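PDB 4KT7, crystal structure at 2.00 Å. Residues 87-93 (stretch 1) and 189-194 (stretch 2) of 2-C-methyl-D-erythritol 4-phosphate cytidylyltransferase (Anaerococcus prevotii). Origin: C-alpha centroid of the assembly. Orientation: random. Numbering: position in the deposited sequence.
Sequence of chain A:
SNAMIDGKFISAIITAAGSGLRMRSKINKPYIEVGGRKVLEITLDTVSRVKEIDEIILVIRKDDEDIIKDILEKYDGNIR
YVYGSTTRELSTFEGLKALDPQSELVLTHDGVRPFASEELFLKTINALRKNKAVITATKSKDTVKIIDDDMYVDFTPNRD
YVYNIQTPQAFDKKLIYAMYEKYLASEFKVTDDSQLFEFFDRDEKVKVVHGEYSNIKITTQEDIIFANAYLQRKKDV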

# COMPACT_ATOMS: atom_id res chain seq x y z
N THR A 87 -14.58 -6.44 -18.43
CA THR A 87 -13.61 -6.63 -17.34
C THR A 87 -12.27 -6.10 -17.82
O THR A 87 -12.08 -5.90 -19.03
CB THR A 87 -13.42 -8.11 -16.92
OG1 THR A 87 -12.85 -8.85 -18.00
CG2 THR A 87 -14.74 -8.75 -16.49
N ARG A 88 -11.34 -5.89 -16.88
CA ARG A 88 -9.99 -5.47 -17.24
C ARG A 88 -9.42 -6.41 -18.27
O ARG A 88 -8.82 -5.98 -19.26
CB ARG A 88 -9.05 -5.45 -16.02
CG ARG A 88 -7.66 -4.84 -16.29
CD ARG A 88 -6.65 -5.19 -15.18
NE ARG A 88 -6.45 -6.63 -15.03
CZ ARG A 88 -5.71 -7.37 -15.86
NH1 ARG A 88 -5.11 -6.80 -16.91
NH2 ARG A 88 -5.57 -8.67 -15.65
N GLU A 89 -9.60 -7.71 -18.05
CA GLU A 89 -8.98 -8.70 -18.91
C GLU A 89 -9.57 -8.70 -20.33
O GLU A 89 -8.84 -8.75 -21.31
CB GLU A 89 -9.08 -10.10 -18.29
CG GLU A 89 -8.18 -10.28 -17.06
CD GLU A 89 -8.79 -9.71 -15.80
OE1 GLU A 89 -10.03 -9.59 -15.75
OE2 GLU A 89 -8.02 -9.38 -14.87
N LEU A 90 -10.89 -8.67 -20.43
CA LEU A 90 -11.54 -8.64 -21.73
C LEU A 90 -11.19 -7.36 -22.49
O LEU A 90 -11.03 -7.37 -23.72
CB LEU A 90 -13.05 -8.78 -21.58
CG LEU A 90 -13.57 -10.16 -21.15
CD1 LEU A 90 -15.04 -10.04 -20.78
CD2 LEU A 90 -13.42 -11.16 -22.27
N SER A 91 -11.03 -6.27 -21.75
CA SER A 91 -10.52 -5.04 -22.33
C SER A 91 -9.11 -5.20 -22.89
O SER A 91 -8.82 -4.81 -24.03
CB SER A 91 -10.57 -3.91 -21.29
OG SER A 91 -11.92 -3.51 -21.10
N THR A 92 -8.22 -5.79 -22.10
CA THR A 92 -6.85 -6.00 -22.55
C THR A 92 -6.83 -6.85 -23.83
O THR A 92 -6.08 -6.56 -24.77
CB THR A 92 -6.06 -6.67 -21.43
OG1 THR A 92 -6.04 -5.76 -20.33
CG2 THR A 92 -4.62 -7.02 -21.87
N PHE A 93 -7.68 -7.87 -23.89
CA PHE A 93 -7.72 -8.72 -25.07
C PHE A 93 -8.17 -7.99 -26.32
O PHE A 93 -7.67 -8.28 -27.41
CB PHE A 93 -8.61 -9.93 -24.85
CG PHE A 93 -8.41 -11.02 -25.86
CD1 PHE A 93 -7.19 -11.66 -25.96
CD2 PHE A 93 -9.43 -11.40 -26.71
CE1 PHE A 93 -6.99 -12.68 -26.89
CE2 PHE A 93 -9.25 -12.41 -27.64
CZ PHE A 93 -8.02 -13.04 -27.74
N LYS A 189 -9.49 -16.70 -12.20
CA LYS A 189 -9.51 -15.25 -12.04
C LYS A 189 -8.11 -14.77 -11.63
O LYS A 189 -7.53 -15.30 -10.69
CB LYS A 189 -10.58 -14.84 -11.02
CG LYS A 189 -10.88 -15.92 -9.98
CD LYS A 189 -12.23 -15.69 -9.30
CE LYS A 189 -12.41 -16.62 -8.09
NZ LYS A 189 -13.82 -16.63 -7.59
N VAL A 190 -7.56 -13.81 -12.36
CA VAL A 190 -6.20 -13.35 -12.09
C VAL A 190 -6.18 -11.97 -11.43
O VAL A 190 -7.08 -11.16 -11.62
CB VAL A 190 -5.34 -13.29 -13.38
CG1 VAL A 190 -5.31 -14.65 -14.05
CG2 VAL A 190 -5.86 -12.23 -14.32
N THR A 191 -5.14 -11.73 -10.63
CA THR A 191 -4.93 -10.42 -10.03
C THR A 191 -4.34 -9.46 -11.05
O THR A 191 -4.62 -8.26 -11.01
CB THR A 191 -4.01 -10.49 -8.79
OG1 THR A 191 -2.75 -11.09 -9.15
CG2 THR A 191 -4.67 -11.30 -7.69
N ASP A 192 -3.51 -9.98 -11.96
CA ASP A 192 -2.92 -9.18 -13.03
C ASP A 192 -2.43 -10.12 -14.11
O ASP A 192 -2.43 -11.34 -13.92
CB ASP A 192 -1.75 -8.36 -12.49
CG ASP A 192 -0.55 -9.22 -12.17
OD1 ASP A 192 -0.64 -10.06 -11.22
OD2 ASP A 192 0.50 -9.07 -12.83
N ASP A 193 -1.99 -9.56 -15.24
CA ASP A 193 -1.63 -10.41 -16.38
C ASP A 193 -0.45 -11.32 -16.07
O ASP A 193 -0.37 -12.42 -16.61
CB ASP A 193 -1.30 -9.58 -17.63
CG ASP A 193 -2.46 -8.74 -18.10
OD1 ASP A 193 -3.62 -9.17 -17.93
OD2 ASP A 193 -2.21 -7.65 -18.66
N SER A 194 0.48 -10.87 -15.23
CA SER A 194 1.67 -11.69 -15.00
C SER A 194 1.35 -12.93 -14.18
O SER A 194 2.12 -13.89 -14.20
CB SER A 194 2.80 -10.90 -14.35
OG SER A 194 2.54 -10.68 -12.97

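The contact centres on R88, in the first turn of a helix, whose CA-to-CB bond points toward the second stretch. With chi1 and chi2 both t, the chain extends across the gap; chi3 then turns to p, and the guanidinium meets D193 edge-on. R88 NH1 and R88 NH2 each donate to D193 OD1, both at 3.0 Å, so a single carboxylate oxygen accepts two hydrogen bonds, both part of a salt bridge. Arginine suits this place because it combines reach with two donors lying in one plane. D193, its CB directed sideways, has chi1 m, and its carboxylate comes nearer the helix, where T92 CG2 lies 4.1 Å from D193 OD2.

E89 also starts out sideways, but with chi1 m and chi2 p its OE2 lies 2.7 Å from R88 NH2, a salt bridge whose hydrogen bond is weak at 120°. Aspartate and glutamate thus supply negative charge from both stretches. V190 points toward the helix, its CG2 3.6 Å from E89 OE2 and 3.8 Å from R88 NH2; valine offers a compact methyl with no polar group to satisfy.

Threonine's short side chain keeps a hydroxyl within reach of the backbone: T87 OG1, with chi1 p, caps the helix by accepting from L90 N at 3.1 Å, and T92 OG1, with chi1 m, donates to R88 O at 3.0 Å.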